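Hexameric cytochrome (Silicibacter pomeroyi, PDB 2OYY) is a hexameric haem protein that binds haem b with tyrosine coordination of the iron. Local coordinates at the interface of chains A and B. Sequence-based numbering; all coordinates share one arbitrary frame. Chains: chain A/B, Hexameric cytochrome.

Contact 1: the interface of chains A and B. Residues chain A 59, 62-63, 65-66; chain B 57, 61-62, 64-65.
The side-chain carbonyl oxygen OE1 of B:Gln65 gathers two donors from chain A, both weakly: the hydroxyl OG1 of A:Thr66 at 3.1 Å and the amide NE2 of A:Gln65 at 3.5 Å. The second is bent, 137° at the hydrogen, and the two amide planes are turned 38° from each other. OE1 also stands 3.2 Å from the carbonyl O of A:Thr62, and the NE2 atoms of A:Gln65 and B:Gln65 are 3.3 Å apart, so the amide grip is loose and its O/N orientation doubtful. B:Gln65 reaches across with CG anti to the backbone N (chi1 -178°) and an extended chain. Alongside, CG2 of A:Thr66 rests 3.9 Å from CA of B:Gln65, and CG2 of A:Thr62 packs against the methyl of B:Ala61. That methyl also lies over one face of the A:His63 imidazole, CB 3.6 Å from the ring centroid and displaced toward the rim in a CH-pi contact. An alanine in place of A:His63 would probably leave the B:Ala61 methyl without its aromatic cover and open a gap between the two helices. Helix 50-70 of one subunit thus packs on helix 50-70 of the next, joining neighbours in the hexamer without exact two-fold symmetry.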
# COMPACT_ATOMS: atom_id res chain seq x y z
N VAL A 59 -3.91 3.96 6.45
CA VAL A 59 -3.14 5.20 6.30
C VAL A 59 -2.23 5.33 7.48
O VAL A 59 -1.01 5.44 7.30
CB VAL A 59 -4.05 6.45 6.25
CG1 VAL A 59 -3.20 7.69 6.11
CG2 VAL A 59 -5.04 6.38 5.08
N THR A 62 0.76 3.05 7.35
CA THR A 62 1.86 3.57 6.57
C THR A 62 2.66 4.59 7.37
O THR A 62 3.88 4.48 7.47
CB THR A 62 1.39 4.16 5.24
OG1 THR A 62 0.69 3.15 4.52
CG2 THR A 62 2.56 4.59 4.41
N HIS A 63 1.99 5.57 7.96
CA HIS A 63 2.67 6.60 8.73
C HIS A 63 3.43 6.02 9.93
O HIS A 63 4.60 6.35 10.14
CB HIS A 63 1.70 7.68 9.19
CG HIS A 63 1.41 8.71 8.15
ND1 HIS A 63 2.38 9.54 7.64
CD2 HIS A 63 0.25 9.05 7.53
CE1 HIS A 63 1.84 10.36 6.76
NE2 HIS A 63 0.55 10.08 6.67
N GLN A 65 4.78 3.36 10.17
CA GLN A 65 5.97 2.69 9.66
C GLN A 65 7.10 3.69 9.52
O GLN A 65 8.25 3.40 9.86
CB GLN A 65 5.63 2.03 8.32
CG GLN A 65 6.62 1.00 7.79
CD GLN A 65 5.96 0.15 6.72
OE1 GLN A 65 5.34 -0.88 7.04
NE2 GLN A 65 6.02 0.60 5.45
N THR A 66 6.74 4.90 9.06
CA THR A 66 7.69 5.98 8.86
C THR A 66 8.22 6.53 10.17
O THR A 66 9.41 6.80 10.30
CB THR A 66 7.07 7.14 8.04
OG1 THR A 66 6.39 6.61 6.90
CG2 THR A 66 8.14 8.16 7.60
N SER B 57 -4.86 10.91 1.55
CA SER B 57 -3.95 10.83 2.67
C SER B 57 -2.95 9.67 2.56
O SER B 57 -1.79 9.79 2.97
CB SER B 57 -4.74 10.77 3.98
OG SER B 57 -3.89 10.80 5.12
N ALA B 61 1.09 9.54 2.33
CA ALA B 61 1.71 8.77 3.41
C ALA B 61 2.83 7.90 2.83
O ALA B 61 3.88 7.69 3.48
CB ALA B 61 0.66 7.93 4.15
N THR B 62 2.60 7.39 1.62
CA THR B 62 3.64 6.68 0.90
C THR B 62 4.77 7.63 0.51
O THR B 62 5.94 7.27 0.61
CB THR B 62 3.10 6.02 -0.38
OG1 THR B 62 2.06 5.11 -0.05
CG2 THR B 62 4.19 5.26 -1.11
N PHE B 64 5.61 10.65 1.82
CA PHE B 64 6.29 11.14 3.02
C PHE B 64 7.29 10.13 3.54
O PHE B 64 8.37 10.50 4.03
CB PHE B 64 5.28 11.50 4.11
CG PHE B 64 5.90 12.12 5.30
CD1 PHE B 64 6.44 13.39 5.23
CD2 PHE B 64 5.96 11.43 6.50
CE1 PHE B 64 7.04 13.98 6.33
CE2 PHE B 64 6.55 12.01 7.61
CZ PHE B 64 7.08 13.29 7.52
N GLN B 65 6.94 8.85 3.39
CA GLN B 65 7.79 7.71 3.74
C GLN B 65 9.13 7.71 2.97
O GLN B 65 10.18 7.34 3.52
CB GLN B 65 7.02 6.42 3.50
CG GLN B 65 7.73 5.13 3.85
CD GLN B 65 6.74 4.01 4.14
OE1 GLN B 65 6.03 4.05 5.15
NE2 GLN B 65 6.67 3.02 3.24

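Contact 2: the interface of chains A and B. Residues chain A 5-6, 24, 27-28, 31, 63; chain B 18-19, 64.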
# COMPACT_ATOMS: atom_id res chain seq x y z
N TRP A 5 3.64 23.16 12.94
CA TRP A 5 2.84 22.00 13.40
C TRP A 5 3.63 20.67 13.40
O TRP A 5 3.37 19.81 14.26
CB TRP A 5 1.57 21.84 12.54
CG TRP A 5 1.88 21.73 11.07
CD1 TRP A 5 2.05 22.76 10.19
CD2 TRP A 5 2.10 20.53 10.32
NE1 TRP A 5 2.35 22.28 8.93
CE2 TRP A 5 2.39 20.91 8.99
CE3 TRP A 5 2.07 19.17 10.65
CZ2 TRP A 5 2.65 19.97 7.98
CZ3 TRP A 5 2.33 18.22 9.63
CH2 TRP A 5 2.62 18.64 8.32
N LEU A 6 4.55 20.49 12.46
CA LEU A 6 5.36 19.25 12.47
C LEU A 6 6.85 19.47 12.73
O LEU A 6 7.65 19.46 11.77
CB LEU A 6 5.14 18.42 11.21
CG LEU A 6 5.48 16.93 11.38
CD1 LEU A 6 4.65 16.27 12.49
CD2 LEU A 6 5.31 16.17 10.08
N LEU A 24 -0.52 12.68 11.59
CA LEU A 24 -0.03 12.84 10.23
C LEU A 24 -1.07 12.49 9.16
O LEU A 24 -1.07 13.06 8.06
CB LEU A 24 1.25 12.04 10.02
CG LEU A 24 2.51 12.67 10.61
CD1 LEU A 24 3.75 11.99 10.05
CD2 LEU A 24 2.59 14.17 10.35
N ILE A 27 -3.74 15.44 9.02
CA ILE A 27 -3.27 16.72 8.54
C ILE A 27 -3.29 16.72 7.01
O ILE A 27 -3.59 17.74 6.40
CB ILE A 27 -1.89 17.19 9.17
CG1 ILE A 27 -0.76 17.22 8.15
CG2 ILE A 27 -1.47 16.37 10.39
CD1 ILE A 27 -0.58 18.56 7.49
N ALA A 28 -3.01 15.57 6.39
CA ALA A 28 -3.14 15.49 4.92
C ALA A 28 -4.56 15.86 4.51
O ALA A 28 -4.77 16.54 3.51
CB ALA A 28 -2.79 14.10 4.42
N LYS A 31 -5.39 19.63 5.02
CA LYS A 31 -4.76 20.46 4.00
C LYS A 31 -5.53 20.45 2.69
O LYS A 31 -5.67 21.46 2.03
CB LYS A 31 -3.30 20.09 3.79
CG LYS A 31 -2.43 20.61 4.89
CD LYS A 31 -0.96 20.61 4.57
CE LYS A 31 -0.21 21.43 5.64
NZ LYS A 31 1.26 21.15 5.70
N HIS A 63 1.99 5.57 7.96
CA HIS A 63 2.67 6.60 8.73
C HIS A 63 3.43 6.02 9.93
O HIS A 63 4.60 6.35 10.14
CB HIS A 63 1.70 7.68 9.19
CG HIS A 63 1.41 8.71 8.15
ND1 HIS A 63 2.38 9.54 7.64
CD2 HIS A 63 0.25 9.05 7.53
CE1 HIS A 63 1.84 10.36 6.76
NE2 HIS A 63 0.55 10.08 6.67
N PHE B 18 6.48 17.08 4.58
CA PHE B 18 5.11 16.68 4.41
C PHE B 18 4.48 17.48 3.27
O PHE B 18 3.68 16.94 2.52
CB PHE B 18 4.35 16.88 5.71
CG PHE B 18 3.05 16.14 5.78
CD1 PHE B 18 3.01 14.87 6.32
CD2 PHE B 18 1.89 16.71 5.31
CE1 PHE B 18 1.82 14.18 6.38
CE2 PHE B 18 0.70 16.03 5.36
CZ PHE B 18 0.65 14.76 5.90
N ASP B 19 4.88 18.74 3.15
CA ASP B 19 4.39 19.63 2.11
C ASP B 19 4.85 19.11 0.73
O ASP B 19 4.06 19.04 -0.22
CB ASP B 19 4.90 21.07 2.32
CG ASP B 19 4.18 21.83 3.46
OD1 ASP B 19 2.95 21.68 3.63
OD2 ASP B 19 4.85 22.60 4.17
N PHE B 64 5.61 10.65 1.82
CA PHE B 64 6.29 11.14 3.02
C PHE B 64 7.29 10.13 3.54
O PHE B 64 8.37 10.50 4.03
CB PHE B 64 5.28 11.50 4.11
CG PHE B 64 5.90 12.12 5.30
CD1 PHE B 64 6.44 13.39 5.23
CD2 PHE B 64 5.96 11.43 6.50
CE1 PHE B 64 7.04 13.98 6.33
CE2 PHE B 64 6.55 12.01 7.61
CZ PHE B 64 7.08 13.29 7.52
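B:Phe18 and B:Asp19, consecutive residues with helical backbone angles in helix 14-32 of chain B, face A:Leu24, A:Ile27 and A:Lys31 of the equivalent helix 14-32 in chain A, while A:Trp5 comes in from the N-terminal loop. The phenyl ring of B:Phe18 is the main plug of this hydrophobic patch. With CG anti to the backbone N (chi1 -163°), it points its far end into chain A, where CE2 lies 3.4 Å from CG1 of A:Ile27, tip to tip. CZ abuts the backbone oxygen O of A:Leu24 at 3.2 Å and reaches the methyl CB of A:Ala28 at 3.8 Å. A:Trp5 points the edge of its six-membered ring at the phenyl face near its base, planes 88° apart, CH2 3.6 Å from CB of B:Phe18. The indole is itself sandwiched within chain A, between CD1 of A:Ile27 on one face and CB of A:Leu6 on the other, which should keep it from tilting. CE1 of A:His63 touches the phenyl too, and CB of A:Leu24 sits over the centre of that imidazole, which probably helps to hold its plane. CE2 of B:Phe64 meets CD1 of A:Leu24 at 3.7 Å. At the rim, the extended A:Lys31 chain brings its ammonium NZ to the carboxylate OD1 of B:Asp19 in a 2.7 Å salt bridge, approaching on the syn side but 32° out of the carboxylate plane.

Contact 3: the interface of chains A and B. Residues chain A 28-29, 32; chain B 43, 53, 56-57, 60.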
# COMPACT_ATOMS: atom_id res chain seq x y z
N ALA A 28 -3.01 15.57 6.39
CA ALA A 28 -3.14 15.49 4.92
C ALA A 28 -4.56 15.86 4.51
O ALA A 28 -4.77 16.54 3.51
CB ALA A 28 -2.79 14.10 4.42
N VAL A 29 -5.52 15.41 5.31
CA VAL A 29 -6.92 15.67 5.07
C VAL A 29 -7.25 17.15 5.27
O VAL A 29 -7.84 17.78 4.39
CB VAL A 29 -7.80 14.80 5.97
CG1 VAL A 29 -9.25 15.21 5.84
CG2 VAL A 29 -7.63 13.33 5.62
N THR A 32 -6.05 19.29 2.35
CA THR A 32 -6.69 19.12 1.06
C THR A 32 -8.15 19.54 1.16
O THR A 32 -8.81 19.75 0.14
CB THR A 32 -6.59 17.68 0.62
OG1 THR A 32 -7.33 16.89 1.54
CG2 THR A 32 -5.13 17.20 0.66
N ARG B 43 -12.11 17.96 -8.79
CA ARG B 43 -11.78 18.54 -7.51
C ARG B 43 -13.06 18.66 -6.71
O ARG B 43 -13.12 18.26 -5.54
CB ARG B 43 -11.14 19.92 -7.73
CG ARG B 43 -11.06 20.81 -6.52
CD ARG B 43 -10.36 20.14 -5.33
NE ARG B 43 -10.56 20.92 -4.12
CZ ARG B 43 -10.07 20.60 -2.92
NH1 ARG B 43 -9.34 19.50 -2.77
NH2 ARG B 43 -10.30 21.40 -1.89
N LEU B 53 -10.76 11.35 0.26
CA LEU B 53 -9.84 12.10 1.10
C LEU B 53 -8.86 11.20 1.85
O LEU B 53 -7.68 11.55 2.01
CB LEU B 53 -10.62 13.02 2.04
CG LEU B 53 -11.27 14.27 1.40
CD1 LEU B 53 -12.07 15.12 2.40
CD2 LEU B 53 -10.26 15.15 0.64
N VAL B 56 -6.46 9.88 -0.65
CA VAL B 56 -5.52 10.97 -0.82
C VAL B 56 -4.44 10.96 0.28
O VAL B 56 -3.26 10.95 -0.04
CB VAL B 56 -6.24 12.31 -0.87
CG1 VAL B 56 -5.30 13.42 -0.53
CG2 VAL B 56 -6.84 12.54 -2.21
N SER B 57 -4.86 10.91 1.55
CA SER B 57 -3.95 10.83 2.67
C SER B 57 -2.95 9.67 2.56
O SER B 57 -1.79 9.79 2.97
CB SER B 57 -4.74 10.77 3.98
OG SER B 57 -3.89 10.80 5.12
N VAL B 60 0.01 10.43 0.01
CA VAL B 60 0.99 11.30 0.64
C VAL B 60 1.73 10.54 1.74
O VAL B 60 2.89 10.83 2.02
CB VAL B 60 0.43 12.74 1.09
CG1 VAL B 60 -0.94 13.07 0.47
CG2 VAL B 60 0.44 12.92 2.60
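The guanidinium of B:Arg43 grips the backbone carbonyl oxygen O of A:Thr32 end-on, NH1 and NH2 each donating a hydrogen bond of 3.0 Å to that one atom. The oxygen lies in the guanidinium plane, centred between the two nitrogens; the angle at the NH1 hydrogen is 148° and the NH2 bond is similarly bent, as such a fork imposes. Around the carbonyl, NH1 comes in its plane and NH2 is tilted 22° from it. A bend at chi2 turns the long arginine chain toward its target.

The side chain of A:Thr32 packs against chain B: CG2 meets CG1 of B:Val56 tip to tip at 4.0 Å, while OG1 lies 3.5 Å from CD2 of B:Leu53, the two side chains alongside and pointing opposite ways. The threonine is steadied by its own helix. OG1 sits between the backbone N and the carbonyl carbon (chi1 65°), from where it donates to O of A:Val29 at 3.0 Å and, weakly, to O of A:Ala28. That leaves the methyl turned to the partner.

One turn earlier the methyl CB of A:Ala28 rests 3.6 Å from OG of B:Ser57, and against CG2 of B:Val60. The C-terminal end of helix 14-32 in chain A is thereby laid on the first half of helix 50-70 of chain B and capped by an arginine from helix 36-46; B:Arg43, B:Val56, B:Val60, A:Val29 and A:Thr32 all occupy positions that line haem pockets.

The three contacts form one continuous surface between chains A and B. The C-alpha centres of contact 1 and contact 2 are about 9 Å apart, those of contact 2 and contact 3 about 10 Å, and those of contact 1 and contact 3 about 12 Å. A:His63 and B:Phe64 serve contacts 1 and 2, A:Ala28 contacts 2 and 3, and B:Ser57 contacts 1 and 3. Helix 50-70 of chain B runs through all three, and helix 14-32 of chain A joins contacts 2 and 3. Subunit packing and haem-lining positions share elements, which may tie hexamer assembly to the haem site; the structure alone does not show this.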